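Long-range contacts in stringent starvation protein A homolog (Haemophilus influenzae, PDB 3LYK), which probably forms an equimolar complex with the RNA polymerase holoenzyme but not with its core enzyme: residues I16-V21 with T54-V59; P82-V87 with E148-V153; Q127-L132 with V169-T174. All blocks are in the same frame, centred on the assembly; numbering follows the deposited sequence.

Contact 1. Residues I16-V21 with T54-V59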
ATOM      1  N   ILE B  16     -13.865   2.423  -8.706  1.00 20.86           N
ATOM      2  CA  ILE B  16     -12.639   2.427  -9.497  1.00 20.18           C
ATOM      3  C   ILE B  16     -11.639   1.323  -9.083  1.00 20.12           C
ATOM      4  O   ILE B  16     -10.950   0.737  -9.938  1.00 18.75           O
ATOM      5  CB  ILE B  16     -12.004   3.849  -9.535  1.00 20.82           C
ATOM      6  CG1 ILE B  16     -10.879   3.918 -10.555  1.00 21.06           C
ATOM      7  CG2 ILE B  16     -11.535   4.352  -8.121  1.00 19.71           C
ATOM      8  CD1 ILE B  16     -10.463   5.314 -10.869  1.00 19.49           C
ATOM      9  N   TYR B  17     -11.626   1.023  -7.781  1.00 19.61           N
ATOM     10  CA  TYR B  17     -10.801  -0.041  -7.192  1.00 19.81           C
ATOM     11  C   TYR B  17     -11.282  -1.407  -7.644  1.00 18.93           C
ATOM     12  O   TYR B  17     -10.457  -2.284  -7.904  1.00 18.65           O
ATOM     13  CB  TYR B  17     -10.758   0.042  -5.641  1.00 19.81           C
ATOM     14  CG  TYR B  17     -10.270   1.417  -5.196  1.00 22.02           C
ATOM     15  CD1 TYR B  17      -8.927   1.780  -5.393  1.00 23.23           C
ATOM     16  CD2 TYR B  17     -11.150   2.360  -4.629  1.00 19.01           C
ATOM     17  CE1 TYR B  17      -8.464   3.042  -5.038  1.00 25.69           C
ATOM     18  CE2 TYR B  17     -10.691   3.638  -4.249  1.00 24.36           C
ATOM     19  CZ  TYR B  17      -9.335   3.958  -4.463  1.00 26.11           C
ATOM     20  OH  TYR B  17      -8.827   5.198  -4.146  1.00 28.33           O
ATOM     21  N   CYS B  18     -12.603  -1.587  -7.770  1.00 18.49           N
ATOM     22  CA  CYS B  18     -13.139  -2.858  -8.271  1.00 19.28           C
ATOM     23  C   CYS B  18     -12.745  -2.973  -9.744  1.00 18.70           C
ATOM     24  O   CYS B  18     -12.339  -4.041 -10.214  1.00 18.50           O
ATOM     25  CB  CYS B  18     -14.670  -2.925  -8.094  1.00 19.58           C
ATOM     26  SG  CYS B  18     -15.055  -3.031  -6.290  1.00 26.74           S
ATOM     27  N   HIS B  19     -12.800  -1.857 -10.443  1.00 16.81           N
ATOM     28  CA  HIS B  19     -12.422  -1.879 -11.856  1.00 18.04           C
ATOM     29  C   HIS B  19     -10.933  -2.304 -12.060  1.00 17.72           C
ATOM     30  O   HIS B  19     -10.628  -3.156 -12.899  1.00 16.16           O
ATOM     31  CB  HIS B  19     -12.758  -0.541 -12.520  1.00 16.38           C
ATOM     32  CG  HIS B  19     -12.665  -0.587 -14.012  1.00 20.90           C
ATOM     33  ND1 HIS B  19     -12.823   0.528 -14.806  1.00 21.03           N
ATOM     34  CD2 HIS B  19     -12.417  -1.625 -14.857  1.00 18.68           C
ATOM     35  CE1 HIS B  19     -12.657   0.186 -16.074  1.00 20.38           C
ATOM     36  NE2 HIS B  19     -12.404  -1.115 -16.128  1.00 20.12           N
ATOM     37  N   GLN B  20     -10.017  -1.732 -11.264  1.00 17.01           N
ATOM     38  CA  GLN B  20      -8.613  -2.145 -11.317  1.00 17.54           C
ATOM     39  C   GLN B  20      -8.460  -3.682 -11.212  1.00 16.57           C
ATOM     40  O   GLN B  20      -7.723  -4.303 -11.993  1.00 16.04           O
ATOM     41  CB  GLN B  20      -7.806  -1.534 -10.145  1.00 17.81           C
ATOM     42  CG  GLN B  20      -7.758  -0.017 -10.082  1.00 19.30           C
ATOM     43  CD  GLN B  20      -7.032   0.448  -8.808  1.00 19.93           C
ATOM     44  OE1 GLN B  20      -6.997  -0.261  -7.802  1.00 22.07           O
ATOM     45  NE2 GLN B  20      -6.501   1.633  -8.844  1.00 23.17           N
ATOM     46  N   VAL B  21      -9.116  -4.259 -10.206  1.00 15.89           N
ATOM     47  CA  VAL B  21      -9.006  -5.670  -9.935  1.00 15.98           C
ATOM     48  C   VAL B  21      -9.596  -6.522 -11.089  1.00 16.22           C
ATOM     49  O   VAL B  21      -8.976  -7.531 -11.529  1.00 14.67           O
ATOM     50  CB  VAL B  21      -9.666  -6.045  -8.563  1.00 16.01           C
ATOM     51  CG1 VAL B  21      -9.687  -7.579  -8.356  1.00 15.44           C
ATOM     52  CG2 VAL B  21      -8.853  -5.415  -7.393  1.00 16.06           C
ATOM     53  N   THR B  54     -15.658  -3.725   3.060  1.00 25.03           N
ATOM     54  CA  THR B  54     -15.195  -2.904   1.919  1.00 24.24           C
ATOM     55  C   THR B  54     -15.171  -3.767   0.641  1.00 22.69           C
ATOM     56  O   THR B  54     -15.146  -5.012   0.699  1.00 21.29           O
ATOM     57  CB  THR B  54     -13.760  -2.381   2.144  1.00 24.68           C
ATOM     58  OG1 THR B  54     -12.927  -3.502   2.427  1.00 25.63           O
ATOM     59  CG2 THR B  54     -13.697  -1.354   3.326  1.00 25.40           C
ATOM     60  N   VAL B  55     -15.172  -3.109  -0.509  1.00 22.61           N
ATOM     61  CA  VAL B  55     -14.952  -3.819  -1.746  1.00 22.65           C
ATOM     62  C   VAL B  55     -13.851  -3.080  -2.472  1.00 22.68           C
ATOM     63  O   VAL B  55     -13.673  -1.897  -2.258  1.00 23.47           O
ATOM     64  CB  VAL B  55     -16.249  -3.906  -2.637  1.00 23.29           C
ATOM     65  CG1 VAL B  55     -17.260  -4.891  -2.008  1.00 23.34           C
ATOM     66  CG2 VAL B  55     -16.875  -2.533  -2.853  1.00 23.16           C
ATOM     67  N   PRO B  56     -13.107  -3.770  -3.352  1.00 21.82           N
ATOM     68  CA  PRO B  56     -13.205  -5.201  -3.700  1.00 21.27           C
ATOM     69  C   PRO B  56     -12.724  -6.109  -2.558  1.00 20.66           C
ATOM     70  O   PRO B  56     -11.750  -5.780  -1.873  1.00 19.23           O
ATOM     71  CB  PRO B  56     -12.257  -5.326  -4.900  1.00 21.13           C
ATOM     72  CG  PRO B  56     -11.290  -4.189  -4.700  1.00 21.56           C
ATOM     73  CD  PRO B  56     -12.106  -3.064  -4.159  1.00 20.62           C
ATOM     74  N   THR B  57     -13.397  -7.246  -2.403  1.00 19.75           N
ATOM     75  CA  THR B  57     -12.967  -8.325  -1.546  1.00 19.45           C
ATOM     76  C   THR B  57     -12.948  -9.590  -2.416  1.00 20.60           C
ATOM     77  O   THR B  57     -13.959  -9.906  -3.088  1.00 20.11           O
ATOM     78  CB  THR B  57     -13.942  -8.520  -0.368  1.00 19.35           C
ATOM     79  OG1 THR B  57     -13.860  -7.399   0.506  1.00 19.07           O
ATOM     80  CG2 THR B  57     -13.611  -9.747   0.409  1.00 19.11           C
ATOM     81  N   LEU B  58     -11.787 -10.260  -2.464  1.00 20.22           N
ATOM     82  CA  LEU B  58     -11.582 -11.462  -3.272  1.00 21.22           C
ATOM     83  C   LEU B  58     -11.533 -12.603  -2.305  1.00 22.84           C
ATOM     84  O   LEU B  58     -10.824 -12.505  -1.304  1.00 23.46           O
ATOM     85  CB  LEU B  58     -10.255 -11.411  -4.056  1.00 20.62           C
ATOM     86  CG  LEU B  58      -9.932 -12.632  -4.930  1.00 21.79           C
ATOM     87  CD1 LEU B  58     -10.945 -12.634  -6.087  1.00 22.50           C
ATOM     88  CD2 LEU B  58      -8.472 -12.502  -5.445  1.00 20.28           C
ATOM     89  N   VAL B  59     -12.299 -13.657  -2.578  1.00 23.98           N
ATOM     90  CA  VAL B  59     -12.424 -14.799  -1.690  1.00 26.46           C
ATOM     91  C   VAL B  59     -12.066 -16.018  -2.510  1.00 29.70           C
ATOM     92  O   VAL B  59     -12.678 -16.297  -3.543  1.00 28.13           O
ATOM     93  CB  VAL B  59     -13.848 -14.978  -1.144  1.00 25.65           C
ATOM     94  CG1 VAL B  59     -13.941 -16.220  -0.256  1.00 24.95           C
ATOM     95  CG2 VAL B  59     -14.271 -13.741  -0.346  1.00 27.07           C
TER

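Contact 2. Residues P82-V87 with E148-V153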
ATOM      1  N   PRO B  82       0.242 -13.166 -18.245  1.00 25.08           N
ATOM      2  CA  PRO B  82       1.405 -12.341 -18.592  1.00 24.36           C
ATOM      3  C   PRO B  82       1.835 -11.441 -17.399  1.00 23.83           C
ATOM      4  O   PRO B  82       1.007 -11.114 -16.528  1.00 21.94           O
ATOM      5  CB  PRO B  82       0.865 -11.450 -19.693  1.00 24.41           C
ATOM      6  CG  PRO B  82      -0.595 -11.202 -19.250  1.00 24.92           C
ATOM      7  CD  PRO B  82      -1.022 -12.555 -18.722  1.00 25.57           C
ATOM      8  N   PRO B  83       3.132 -11.077 -17.348  1.00 23.83           N
ATOM      9  CA  PRO B  83       3.639 -10.307 -16.197  1.00 22.85           C
ATOM     10  C   PRO B  83       3.083  -8.871 -16.212  1.00 22.70           C
ATOM     11  O   PRO B  83       3.106  -8.191 -17.247  1.00 23.25           O
ATOM     12  CB  PRO B  83       5.189 -10.345 -16.372  1.00 23.50           C
ATOM     13  CG  PRO B  83       5.408 -10.711 -17.910  1.00 25.84           C
ATOM     14  CD  PRO B  83       4.184 -11.545 -18.289  1.00 23.16           C
ATOM     15  N   LEU B  84       2.536  -8.419 -15.092  1.00 20.23           N
ATOM     16  CA  LEU B  84       2.057  -7.040 -15.017  1.00 19.53           C
ATOM     17  C   LEU B  84       3.009  -6.142 -14.201  1.00 19.99           C
ATOM     18  O   LEU B  84       2.739  -4.957 -13.962  1.00 18.97           O
ATOM     19  CB  LEU B  84       0.629  -7.031 -14.442  1.00 18.54           C
ATOM     20  CG  LEU B  84      -0.403  -7.840 -15.255  1.00 18.93           C
ATOM     21  CD1 LEU B  84      -1.796  -7.750 -14.618  1.00 19.19           C
ATOM     22  CD2 LEU B  84      -0.474  -7.270 -16.689  1.00 17.99           C
HETATM   23  N   MSE B  85       4.122  -6.716 -13.754  1.00 20.70           N
HETATM   24  CA  MSE B  85       5.230  -5.921 -13.124  1.00 22.67           C
HETATM   25  C   MSE B  85       6.525  -6.378 -13.715  1.00 22.75           C
HETATM   26  O   MSE B  85       6.618  -7.489 -14.226  1.00 21.87           O
HETATM   27  CB  MSE B  85       5.275  -6.251 -11.648  1.00 22.16           C
HETATM   28  CG  MSE B  85       4.002  -5.888 -11.024  1.00 27.78           C
HETATM   29 SE   MSE B  85       4.226  -4.154 -10.204  1.00 47.56          SE
HETATM   30  CE  MSE B  85       4.418  -5.263  -8.646  1.00 19.54           C
ATOM     31  N   GLN B  86       7.550  -5.562 -13.627  1.00 23.99           N
ATOM     32  CA  GLN B  86       8.830  -6.050 -14.123  1.00 25.45           C
ATOM     33  C   GLN B  86       9.455  -6.924 -13.100  1.00 23.72           C
ATOM     34  O   GLN B  86       8.912  -7.163 -12.031  1.00 22.95           O
ATOM     35  CB  GLN B  86       9.745  -4.897 -14.419  1.00 26.97           C
ATOM     36  CG  GLN B  86       8.975  -3.786 -15.012  1.00 32.50           C
ATOM     37  CD  GLN B  86       9.812  -2.954 -15.905  1.00 39.60           C
ATOM     38  OE1 GLN B  86      10.861  -3.384 -16.380  1.00 42.08           O
ATOM     39  NE2 GLN B  86       9.363  -1.748 -16.147  1.00 43.53           N
ATOM     40  N   VAL B  87      10.621  -7.389 -13.459  1.00 25.02           N
ATOM     41  CA  VAL B  87      11.333  -8.433 -12.752  1.00 26.42           C
ATOM     42  C   VAL B  87      12.272  -7.791 -11.703  1.00 25.32           C
ATOM     43  O   VAL B  87      12.456  -8.312 -10.597  1.00 25.91           O
ATOM     44  CB  VAL B  87      12.128  -9.235 -13.851  1.00 27.87           C
ATOM     45  CG1 VAL B  87      12.999 -10.330 -13.271  1.00 28.47           C
ATOM     46  CG2 VAL B  87      11.095  -9.852 -14.881  1.00 30.32           C
ATOM     47  N   GLU B 148       7.247   0.219 -21.234  1.00 33.83           N
ATOM     48  CA  GLU B 148       7.241  -0.352 -22.575  1.00 34.25           C
ATOM     49  C   GLU B 148       6.088  -1.319 -22.764  1.00 33.52           C
ATOM     50  O   GLU B 148       5.588  -1.451 -23.883  1.00 33.19           O
ATOM     51  CB  GLU B 148       8.543  -1.127 -22.829  1.00 35.43           C
ATOM     52  CG  GLU B 148       9.801  -0.268 -22.813  1.00 40.20           C
ATOM     53  CD  GLU B 148       9.890   0.677 -24.026  1.00 46.93           C
ATOM     54  OE1 GLU B 148       9.162   0.457 -25.030  1.00 48.52           O
ATOM     55  OE2 GLU B 148      10.695   1.641 -23.966  1.00 48.86           O
ATOM     56  N   GLU B 149       5.697  -2.024 -21.687  1.00 31.34           N
ATOM     57  CA  GLU B 149       4.631  -3.036 -21.750  1.00 29.87           C
ATOM     58  C   GLU B 149       3.501  -2.679 -20.795  1.00 27.90           C
ATOM     59  O   GLU B 149       3.714  -1.986 -19.813  1.00 26.19           O
ATOM     60  CB  GLU B 149       5.151  -4.424 -21.352  1.00 31.19           C
ATOM     61  CG  GLU B 149       6.283  -5.002 -22.232  1.00 36.32           C
ATOM     62  CD  GLU B 149       5.768  -5.417 -23.600  1.00 43.62           C
ATOM     63  OE1 GLU B 149       4.791  -6.211 -23.676  1.00 48.36           O
ATOM     64  OE2 GLU B 149       6.312  -4.927 -24.609  1.00 48.11           O
ATOM     65  N   PHE B 150       2.310  -3.210 -21.066  1.00 25.23           N
ATOM     66  CA  PHE B 150       1.144  -2.941 -20.251  1.00 23.74           C
ATOM     67  C   PHE B 150       1.364  -3.555 -18.868  1.00 23.12           C
ATOM     68  O   PHE B 150       1.833  -4.687 -18.779  1.00 22.52           O
ATOM     69  CB  PHE B 150      -0.080  -3.607 -20.893  1.00 22.66           C
ATOM     70  CG  PHE B 150      -1.363  -3.392 -20.129  1.00 22.48           C
ATOM     71  CD1 PHE B 150      -2.104  -2.239 -20.307  1.00 18.93           C
ATOM     72  CD2 PHE B 150      -1.837  -4.370 -19.262  1.00 21.83           C
ATOM     73  CE1 PHE B 150      -3.312  -2.047 -19.645  1.00 20.53           C
ATOM     74  CE2 PHE B 150      -3.047  -4.185 -18.582  1.00 22.92           C
ATOM     75  CZ  PHE B 150      -3.782  -3.022 -18.774  1.00 21.28           C
ATOM     76  N   GLY B 151       0.982  -2.845 -17.805  1.00 21.69           N
ATOM     77  CA  GLY B 151       1.196  -3.392 -16.461  1.00 20.60           C
ATOM     78  C   GLY B 151       0.265  -2.793 -15.446  1.00 20.21           C
ATOM     79  O   GLY B 151      -0.682  -2.056 -15.823  1.00 17.80           O
ATOM     80  N   LEU B 152       0.552  -3.059 -14.159  1.00 18.75           N
ATOM     81  CA  LEU B 152      -0.285  -2.568 -13.060  1.00 18.47           C
ATOM     82  C   LEU B 152      -0.463  -1.057 -13.032  1.00 19.22           C
ATOM     83  O   LEU B 152      -1.514  -0.594 -12.609  1.00 19.54           O
ATOM     84  CB  LEU B 152       0.196  -3.088 -11.692  1.00 18.24           C
ATOM     85  CG  LEU B 152       0.172  -4.606 -11.451  1.00 18.74           C
ATOM     86  CD1 LEU B 152       0.594  -4.951  -9.965  1.00 17.99           C
ATOM     87  CD2 LEU B 152      -1.205  -5.225 -11.777  1.00 17.05           C
ATOM     88  N   VAL B 153       0.545  -0.282 -13.434  1.00 18.67           N
ATOM     89  CA  VAL B 153       0.371   1.195 -13.473  1.00 19.95           C
ATOM     90  C   VAL B 153      -0.794   1.582 -14.438  1.00 20.04           C
ATOM     91  O   VAL B 153      -1.634   2.443 -14.133  1.00 20.20           O
ATOM     92  CB  VAL B 153       1.682   1.904 -13.906  1.00 20.10           C
ATOM     93  CG1 VAL B 153       1.500   3.424 -13.951  1.00 21.30           C
ATOM     94  CG2 VAL B 153       2.870   1.517 -12.932  1.00 20.84           C
TER
HETATM   95  O   HOH W   1       4.283  -5.305 -17.477  1.00 35.60           O

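Contact 3. Residues Q127-L132 with V169-T174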
ATOM      1  N   GLN B 127      -9.070  20.698 -13.518  1.00 44.15           N
ATOM      2  CA  GLN B 127      -7.799  20.363 -12.902  1.00 44.14           C
ATOM      3  C   GLN B 127      -7.233  19.027 -13.431  1.00 43.39           C
ATOM      4  O   GLN B 127      -6.056  18.952 -13.794  1.00 42.63           O
ATOM      5  CB  GLN B 127      -7.923  20.355 -11.371  1.00 44.83           C
ATOM      6  CG  GLN B 127      -6.563  20.571 -10.651  1.00 47.17           C
ATOM      7  CD  GLN B 127      -6.477  19.865  -9.281  1.00 50.32           C
ATOM      8  OE1 GLN B 127      -7.374  19.981  -8.452  1.00 52.85           O
ATOM      9  NE2 GLN B 127      -5.386  19.138  -9.052  1.00 49.48           N
ATOM     10  N   LEU B 128      -8.066  17.984 -13.481  1.00 43.37           N
ATOM     11  CA  LEU B 128      -7.615  16.668 -14.003  1.00 43.78           C
ATOM     12  C   LEU B 128      -7.210  16.740 -15.459  1.00 43.70           C
ATOM     13  O   LEU B 128      -6.190  16.188 -15.865  1.00 42.95           O
ATOM     14  CB  LEU B 128      -8.690  15.597 -13.817  1.00 43.37           C
ATOM     15  CG  LEU B 128      -8.667  14.934 -12.445  1.00 43.51           C
ATOM     16  CD1 LEU B 128      -9.870  14.046 -12.281  1.00 41.65           C
ATOM     17  CD2 LEU B 128      -7.362  14.150 -12.213  1.00 42.29           C
ATOM     18  N   LYS B 129      -8.027  17.451 -16.231  1.00 45.17           N
ATOM     19  CA  LYS B 129      -7.745  17.738 -17.632  1.00 46.64           C
ATOM     20  C   LYS B 129      -6.385  18.430 -17.840  1.00 47.11           C
ATOM     21  O   LYS B 129      -5.565  17.967 -18.647  1.00 46.29           O
ATOM     22  CB  LYS B 129      -8.888  18.567 -18.231  1.00 46.93           C
ATOM     23  CG  LYS B 129      -8.888  18.628 -19.740  1.00 47.57           C
ATOM     24  CD  LYS B 129     -10.175  19.204 -20.262  1.00 47.26           C
ATOM     25  CE  LYS B 129     -10.237  18.981 -21.744  1.00 49.81           C
ATOM     26  NZ  LYS B 129     -11.573  19.380 -22.244  1.00 51.77           N
ATOM     27  N   GLU B 130      -6.134  19.514 -17.105  1.00 48.45           N
ATOM     28  CA  GLU B 130      -4.843  20.205 -17.221  1.00 50.41           C
ATOM     29  C   GLU B 130      -3.681  19.257 -16.880  1.00 50.58           C
ATOM     30  O   GLU B 130      -2.724  19.126 -17.657  1.00 50.55           O
ATOM     31  CB  GLU B 130      -4.777  21.425 -16.312  1.00 51.22           C
ATOM     32  CG  GLU B 130      -5.588  22.632 -16.765  1.00 56.21           C
ATOM     33  CD  GLU B 130      -5.528  23.792 -15.752  1.00 62.23           C
ATOM     34  OE1 GLU B 130      -5.023  24.884 -16.122  1.00 63.29           O
ATOM     35  OE2 GLU B 130      -5.974  23.605 -14.584  1.00 64.23           O
ATOM     36  N   GLU B 131      -3.787  18.584 -15.732  1.00 50.45           N
ATOM     37  CA  GLU B 131      -2.741  17.662 -15.280  1.00 50.57           C
ATOM     38  C   GLU B 131      -2.421  16.533 -16.251  1.00 49.80           C
ATOM     39  O   GLU B 131      -1.253  16.252 -16.521  1.00 49.81           O
ATOM     40  CB  GLU B 131      -3.073  17.113 -13.902  1.00 50.77           C
ATOM     41  CG  GLU B 131      -2.378  17.893 -12.800  1.00 54.48           C
ATOM     42  CD  GLU B 131      -3.172  17.947 -11.511  1.00 58.74           C
ATOM     43  OE1 GLU B 131      -4.174  17.193 -11.357  1.00 60.31           O
ATOM     44  OE2 GLU B 131      -2.785  18.757 -10.642  1.00 61.00           O
ATOM     45  N   LEU B 132      -3.455  15.885 -16.783  1.00 48.83           N
ATOM     46  CA  LEU B 132      -3.233  14.837 -17.764  1.00 48.26           C
ATOM     47  C   LEU B 132      -2.597  15.368 -19.064  1.00 48.24           C
ATOM     48  O   LEU B 132      -1.664  14.761 -19.602  1.00 47.38           O
ATOM     49  CB  LEU B 132      -4.520  14.046 -18.014  1.00 48.08           C
ATOM     50  CG  LEU B 132      -4.804  13.055 -16.868  1.00 47.89           C
ATOM     51  CD1 LEU B 132      -6.266  12.786 -16.727  1.00 47.20           C
ATOM     52  CD2 LEU B 132      -4.021  11.751 -17.044  1.00 46.62           C
ATOM     53  N   VAL B 169     -15.288  14.692 -20.340  1.00 38.89           N
ATOM     54  CA  VAL B 169     -13.957  15.168 -20.724  1.00 39.36           C
ATOM     55  C   VAL B 169     -13.609  14.754 -22.157  1.00 40.61           C
ATOM     56  O   VAL B 169     -13.786  13.603 -22.539  1.00 40.70           O
ATOM     57  CB  VAL B 169     -12.888  14.630 -19.732  1.00 38.86           C
ATOM     58  CG1 VAL B 169     -11.463  15.052 -20.144  1.00 38.90           C
ATOM     59  CG2 VAL B 169     -13.201  15.139 -18.379  1.00 37.51           C
ATOM     60  N   GLU B 170     -13.112  15.702 -22.940  1.00 42.49           N
ATOM     61  CA  GLU B 170     -12.677  15.468 -24.327  1.00 44.54           C
ATOM     62  C   GLU B 170     -11.339  16.180 -24.474  1.00 44.71           C
ATOM     63  O   GLU B 170     -11.241  17.352 -24.172  1.00 45.63           O
ATOM     64  CB  GLU B 170     -13.717  16.027 -25.323  1.00 44.98           C
ATOM     65  CG  GLU B 170     -15.085  15.263 -25.304  1.00 48.40           C
ATOM     66  CD  GLU B 170     -16.150  15.798 -26.307  1.00 53.08           C
ATOM     67  OE1 GLU B 170     -15.878  16.779 -27.035  1.00 54.52           O
ATOM     68  OE2 GLU B 170     -17.273  15.233 -26.365  1.00 54.70           O
ATOM     69  N   PHE B 171     -10.300  15.476 -24.903  1.00 45.76           N
ATOM     70  CA  PHE B 171      -8.960  16.065 -24.914  1.00 46.20           C
ATOM     71  C   PHE B 171      -8.682  16.754 -26.252  1.00 47.37           C
ATOM     72  O   PHE B 171      -8.755  16.134 -27.310  1.00 47.01           O
ATOM     73  CB  PHE B 171      -7.872  15.025 -24.567  1.00 45.49           C
ATOM     74  CG  PHE B 171      -7.928  14.519 -23.133  1.00 44.31           C
ATOM     75  CD1 PHE B 171      -7.258  15.193 -22.107  1.00 44.72           C
ATOM     76  CD2 PHE B 171      -8.656  13.377 -22.809  1.00 43.34           C
ATOM     77  CE1 PHE B 171      -7.312  14.727 -20.771  1.00 43.92           C
ATOM     78  CE2 PHE B 171      -8.724  12.901 -21.484  1.00 44.21           C
ATOM     79  CZ  PHE B 171      -8.043  13.574 -20.462  1.00 43.79           C
ATOM     80  N   THR B 172      -8.392  18.051 -26.190  1.00 49.08           N
ATOM     81  CA  THR B 172      -8.009  18.833 -27.375  1.00 51.05           C
ATOM     82  C   THR B 172      -6.813  19.726 -27.021  1.00 52.05           C
ATOM     83  O   THR B 172      -6.554  20.007 -25.831  1.00 52.94           O
ATOM     84  CB  THR B 172      -9.195  19.703 -27.930  1.00 51.18           C
ATOM     85  OG1 THR B 172      -9.643  20.608 -26.913  1.00 51.45           O
ATOM     86  CG2 THR B 172     -10.385  18.828 -28.395  1.00 50.73           C
ATOM     87  N   GLY B 173      -6.074  20.155 -28.040  1.00 53.00           N
ATOM     88  CA  GLY B 173      -4.891  20.992 -27.816  1.00 53.57           C
ATOM     89  C   GLY B 173      -3.632  20.183 -27.543  1.00 53.92           C
ATOM     90  O   GLY B 173      -3.566  18.989 -27.876  1.00 54.06           O
ATOM     91  N   THR B 174      -2.645  20.830 -26.914  1.00 53.55           N
ATOM     92  CA  THR B 174      -1.283  20.284 -26.818  1.00 53.23           C
ATOM     93  C   THR B 174      -1.160  19.136 -25.814  1.00 52.31           C
ATOM     94  O   THR B 174      -1.417  19.290 -24.606  1.00 52.35           O
ATOM     95  CB  THR B 174      -0.212  21.386 -26.537  1.00 53.52           C
ATOM     96  OG1 THR B 174      -0.366  22.438 -27.492  1.00 54.23           O
ATOM     97  CG2 THR B 174       1.228  20.812 -26.655  1.00 53.94           C
TER

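Contact 1. Residues I16-V21 with T54-V59
The sulfur of C18, in the first turn of helix 16-27, rests on the V55-P56 junction. SG lies 3.6 Å from both P56 N and P56 CD, while V55 CG2 touches it at 3.9 Å. With SG anti to the carbonyl carbon (chi1 -68°), the cysteine directs a small, polarisable atom to this junction. P56 follows a cis peptide bond and leads into strand 57-60. A cis-proline facing the first helix in this way is a hallmark of the thioredoxin-like fold, here the N-terminal domain of the GST superfamily. The pyrrolidine ring lies against the side of the helix formed by Y17, C18 and V21: Y17 CB meets P56 CD at 3.7 Å, and V21 CG2, its side chain crossing the proline obliquely, meets P56 CG at 3.8 Å. Beta-branched V21 offers a compact methyl here, whereas Y17 contributes just the base of its side chain, its hydroxyl leading off to a hydrogen bond with E103. Beyond the proline, T57 OG1 donates to T54 O (2.7 Å) and also bonds N50, which ties down the bend that carries the cis peptide. No hydrogen bond joins the two segments themselves. The contact therefore rests on apolar fit, with the cis-proline ring, turned toward the helix, as its common partner.

Contact 2. Residues P82-V87 with E148-V153
L84 O accepts a hydrogen bond from L152 N at 2.9 Å, joining the linker between the two GST domains to the entry of helix 152-165. The bond is nearly straight (164° at the hydrogen) and uses an in-plane lone pair of the carbonyl. G151 suits the place beside it, since its CA comes to 3.3 Å from L84 O, on the side where any CB would collide with that oxygen. Around this polar centre the leucines interlock: the L84 and L152 side chains cross at about a right angle, with L84 CB 3.7 Å from L152 CD2. The other methyl of L152, CD1, packs on SE and CG of M85, a selenomethionine whose flexible chain bends at chi2 and chi3 to follow it. L84 CD2 touches the edge of the F150 ring near its plane.

In the second shell, D76 takes the backbone N of L84, and D154 takes that of G151, recalling the backbone half of the capping box known at this helix in GST relatives. V24 of helix 16-27 touches both leucines, and R189 makes a cation-pi contact with F150. At the outer end one water donates to P83 O at 3.1 Å and to F150 O at 2.8 Å.

Contact 3. Residues Q127-L132 with V169-T174
K129 and F171 pass each other in nearly opposite directions, the lysine from helix to loop and the ring from loop to helix, K129 CG lying 4.3 Å from F171 CE1. The K129 chain leaves with CG anti to the backbone N (chi1 -165°) and stays extended beyond it, carrying its ammonium group across to the loop. There NZ donates to E170 O at 2.8 Å, approaching 25° out of the carbonyl plane. A long aliphatic chain with a charged tip suits this partly exposed place, because its CD can pass V169 CG1 at 4.3 Å before the nitrogen finds its acceptor. The carboxylate of E170 is not the partner: its OE1 lies 6.9 Å from NZ, which leaves at most a weak, long-range attraction.

The F171 ring points the other way, into the interior. K129 O lies at its edge, near the ring plane, and L132 CB meets CE1 at 4.0 Å, approaching obliquely. From within the loop itself, V169 CG1 rests 3.7 Å above one ring face, toward the rim, so the valine and phenylalanine form one apolar patch against the helix.

The contact fastens the loop between helices 152-165 and 176-187 to helix 118-134 in the all-helical C-terminal domain. L132 continues inward to helices 89-115 and 152-165, while F171 also touches S176 and I179 of helix 176-187.

Overall arrangement
Contacts 1 and 2 are largely buried, whereas contact 3 is partly buried and lies on the opposite side of the chain's centre from contact 1. Contact 1 stays inside the thioredoxin-like domain and is purely apolar across its segments; contact 3 stays inside the helical domain and adds a charged lysine tip at its more exposed side. Contact 2 differs from both: it joins the interdomain linker to the helical domain by a backbone hydrogen bond, apolar side chains and a water. Helix 16-27 supplies a segment of contact 1 and also touches contact 2. Helix 152-165 begins in contact 2 and borders both other contacts, although no two contacts touch directly.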